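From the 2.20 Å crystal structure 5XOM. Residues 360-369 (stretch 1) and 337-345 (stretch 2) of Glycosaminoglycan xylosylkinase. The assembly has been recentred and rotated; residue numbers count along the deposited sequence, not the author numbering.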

# COMPACT_ATOMS: atom_id res chain seq x y z
N HIS A 360 -1.53 14.76 27.48
CA HIS A 360 -1.67 15.24 26.10
C HIS A 360 -2.52 14.31 25.26
O HIS A 360 -3.25 14.78 24.37
CB HIS A 360 -0.31 15.42 25.42
CG HIS A 360 0.47 16.62 25.90
ND1 HIS A 360 0.06 17.92 25.64
CD2 HIS A 360 1.64 16.71 26.58
CE1 HIS A 360 0.94 18.75 26.15
NE2 HIS A 360 1.90 18.05 26.72
N LEU A 361 -2.45 13.00 25.50
CA LEU A 361 -3.31 12.07 24.78
C LEU A 361 -4.78 12.37 25.07
O LEU A 361 -5.60 12.45 24.15
CB LEU A 361 -2.95 10.63 25.16
CG LEU A 361 -1.61 10.18 24.57
CD1 LEU A 361 -1.09 8.91 25.21
CD2 LEU A 361 -1.76 10.01 23.06
N LEU A 362 -5.11 12.60 26.34
CA LEU A 362 -6.49 12.91 26.68
C LEU A 362 -6.89 14.31 26.23
O LEU A 362 -8.07 14.57 26.01
CB LEU A 362 -6.71 12.73 28.19
CG LEU A 362 -6.49 11.26 28.56
CD1 LEU A 362 -6.43 11.07 30.07
CD2 LEU A 362 -7.57 10.37 27.91
N ALA A 363 -5.93 15.23 26.09
CA ALA A 363 -6.27 16.53 25.53
C ALA A 363 -6.77 16.40 24.09
O ALA A 363 -7.66 17.14 23.66
CB ALA A 363 -5.05 17.46 25.60
N LEU A 364 -6.19 15.46 23.34
CA LEU A 364 -6.65 15.16 21.98
C LEU A 364 -8.13 14.79 21.96
O LEU A 364 -8.91 15.33 21.16
CB LEU A 364 -5.83 14.01 21.41
CG LEU A 364 -4.44 14.38 20.91
CD1 LEU A 364 -3.73 13.12 20.49
CD2 LEU A 364 -4.53 15.39 19.77
N ASP A 365 -8.53 13.85 22.82
CA ASP A 365 -9.92 13.41 22.84
C ASP A 365 -10.84 14.54 23.28
O ASP A 365 -11.94 14.70 22.74
CB ASP A 365 -10.09 12.21 23.77
CG ASP A 365 -9.25 11.03 23.33
OD1 ASP A 365 -8.83 10.24 24.21
OD2 ASP A 365 -9.00 10.88 22.12
N ARG A 366 -10.40 15.34 24.26
CA ARG A 366 -11.18 16.50 24.67
C ARG A 366 -11.36 17.48 23.53
O ARG A 366 -12.46 17.99 23.30
CB ARG A 366 -10.52 17.18 25.87
CG ARG A 366 -11.33 18.33 26.45
CD ARG A 366 -10.67 18.89 27.71
NE ARG A 366 -9.40 19.53 27.39
CZ ARG A 366 -8.21 19.06 27.77
NH1 ARG A 366 -8.14 17.95 28.49
NH2 ARG A 366 -7.10 19.69 27.41
N ARG A 367 -10.29 17.75 22.79
CA ARG A 367 -10.37 18.75 21.73
C ARG A 367 -11.16 18.24 20.52
O ARG A 367 -11.75 19.05 19.79
CB ARG A 367 -8.97 19.17 21.32
CG ARG A 367 -8.27 20.02 22.36
CD ARG A 367 -6.77 20.04 22.15
NE ARG A 367 -6.10 20.56 23.33
CZ ARG A 367 -4.79 20.45 23.56
NH1 ARG A 367 -4.01 19.84 22.68
NH2 ARG A 367 -4.26 20.95 24.67
N LEU A 368 -11.19 16.93 20.31
CA LEU A 368 -12.01 16.38 19.23
C LEU A 368 -13.49 16.67 19.48
O LEU A 368 -14.21 17.06 18.55
CB LEU A 368 -11.75 14.88 19.08
CG LEU A 368 -12.60 14.10 18.07
CD1 LEU A 368 -12.52 14.74 16.70
CD2 LEU A 368 -12.16 12.65 18.02
N LEU A 369 -13.94 16.53 20.73
CA LEU A 369 -15.32 16.88 21.05
C LEU A 369 -15.57 18.37 20.86
O LEU A 369 -16.66 18.78 20.43
CB LEU A 369 -15.68 16.46 22.47
CG LEU A 369 -15.72 14.96 22.74
CD1 LEU A 369 -16.14 14.70 24.18
CD2 LEU A 369 -16.67 14.27 21.76
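Stretch 2, residues 337-345: NSLSVLLDK

Stretch 2 enters as two non-helical residues, Asn337 and Ser338, and then turns into a helix from Leu339 onward; Ser338, with phi/psi of -65/165, occupies the N-cap position. The helical register is set by backbone bonds such as Leu342 N to Ser338 O (3.1 Å) and Leu343 N to Leu339 O (2.9 Å). Stretch 1 is helical throughout. The two helix axes approach to 8.5 Å and their N-to-C directions differ by 137°, so the helices run in largely opposing senses but well short of antiparallel. The tightest backbone register is Leu361 CA to Ser340 CA at 5.1 Å, followed by Asp365 CA to Leu339 CA at 6.0 Å.

So close an approach at Ser340 goes with a small side chain directed toward stretch 1: its CB lies 3.0 Å from Leu361 O and 3.8 Å from Leu361 CB. The p rotamer of Ser340 (chi1 74°) carries its OG to Asp365 OD1, to which it donates a hydrogen bond of 2.6 Å. Ser338, also p (76°), donates from OG to the same Asp365 OD1 at 3.0 Å.

Asp365 is thus the polar centre of the contact. Its CA-to-CB bond points sideways, but chi1 of -60° (m) brings the carboxylate in over the first turn of the stretch 2 helix. While OD1 receives both serine hydroxyls, OD2 accepts a hydrogen bond from Ser340 N at 2.8 Å, with an N-H...acceptor angle of 142°. Leu339 N is also near, 3.3 Å from Asp365 OD2, but its angle is too poor for a hydrogen bond. The carboxylate therefore engages a backbone amide that, this early in a helix, has no carbonyl of a preceding turn to pair with.

Leucine contacts lie beside this cluster. Leu339 (t, p; -172°, 64°) and Leu368 (t, p; 175°, 55°) share a rotamer and meet at their CD2 atoms, 4.0 Å apart. One turn further along stretch 2, Leu343 repeats the t, p conformation (174°, 74°). Its CD2 reaches Leu364 CD1 at 3.4 Å, a tight apolar contact, and Leu361 CD2 at 4.2 Å. Both partners adopt the other common leucine rotamer, m, t (-78°, 176° for Leu364; -72°, 166° for Leu361), so Leu343 CD2 has a methyl from each of them nearby. Leu361 also extends its CD1 to 3.6 Å from Asp344 OD1, whereas Asp344 OD2 is hydrogen-bonded elsewhere in the structure. Altogether the contact buries 428 Å², summed over both sides.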

# COMPACT_ATOMS: atom_id res chain seq x y z
N ASN A 337 -12.67 2.74 20.24
CA ASN A 337 -11.39 3.21 20.76
C ASN A 337 -11.24 4.69 20.45
O ASN A 337 -11.40 5.11 19.30
CB ASN A 337 -10.23 2.43 20.14
CG ASN A 337 -10.17 0.99 20.62
OD1 ASN A 337 -10.15 0.06 19.82
ND2 ASN A 337 -10.14 0.81 21.94
N SER A 338 -10.93 5.48 21.47
CA SER A 338 -10.81 6.92 21.29
C SER A 338 -9.64 7.25 20.37
O SER A 338 -8.78 6.42 20.08
CB SER A 338 -10.64 7.62 22.63
OG SER A 338 -9.32 7.44 23.12
N LEU A 339 -9.65 8.49 19.89
CA LEU A 339 -8.57 8.97 19.03
C LEU A 339 -7.21 8.80 19.69
O LEU A 339 -6.23 8.43 19.03
CB LEU A 339 -8.82 10.44 18.68
CG LEU A 339 -7.91 11.08 17.64
CD1 LEU A 339 -8.11 10.40 16.31
CD2 LEU A 339 -8.23 12.56 17.55
N SER A 340 -7.13 9.06 20.99
CA SER A 340 -5.83 8.99 21.66
C SER A 340 -5.39 7.55 21.87
O SER A 340 -4.18 7.27 21.84
CB SER A 340 -5.89 9.73 23.00
OG SER A 340 -6.61 9.00 23.98
N VAL A 341 -6.32 6.63 22.09
CA VAL A 341 -5.95 5.23 22.20
C VAL A 341 -5.38 4.72 20.88
O VAL A 341 -4.33 4.07 20.84
CB VAL A 341 -7.15 4.39 22.66
CG1 VAL A 341 -6.89 2.90 22.41
CG2 VAL A 341 -7.43 4.65 24.14
N LEU A 342 -6.04 5.06 19.76
CA LEU A 342 -5.53 4.64 18.46
C LEU A 342 -4.21 5.34 18.13
O LEU A 342 -3.32 4.74 17.52
CB LEU A 342 -6.57 4.93 17.37
CG LEU A 342 -7.88 4.14 17.47
CD1 LEU A 342 -8.80 4.48 16.31
CD2 LEU A 342 -7.59 2.65 17.50
N LEU A 343 -4.07 6.62 18.51
CA LEU A 343 -2.83 7.32 18.20
C LEU A 343 -1.66 6.73 18.97
O LEU A 343 -0.57 6.56 18.42
CB LEU A 343 -2.96 8.82 18.47
CG LEU A 343 -1.62 9.54 18.30
CD1 LEU A 343 -1.29 9.68 16.82
CD2 LEU A 343 -1.66 10.91 18.95
N ASP A 344 -1.86 6.41 20.25
CA ASP A 344 -0.74 5.91 21.03
C ASP A 344 -0.27 4.54 20.56
O ASP A 344 0.91 4.21 20.71
CB ASP A 344 -1.08 5.86 22.51
CG ASP A 344 0.16 5.85 23.37
OD1 ASP A 344 0.98 6.78 23.23
OD2 ASP A 344 0.34 4.91 24.17
N LYS A 345 -1.17 3.74 19.98
CA LYS A 345 -0.75 2.46 19.42
C LYS A 345 0.25 2.65 18.29
O LYS A 345 1.20 1.87 18.16
CB LYS A 345 -1.97 1.67 18.94
CG LYS A 345 -2.73 0.98 20.05
CD LYS A 345 -4.03 0.36 19.54
CE LYS A 345 -4.80 -0.31 20.67
NZ LYS A 345 -6.11 -0.83 20.19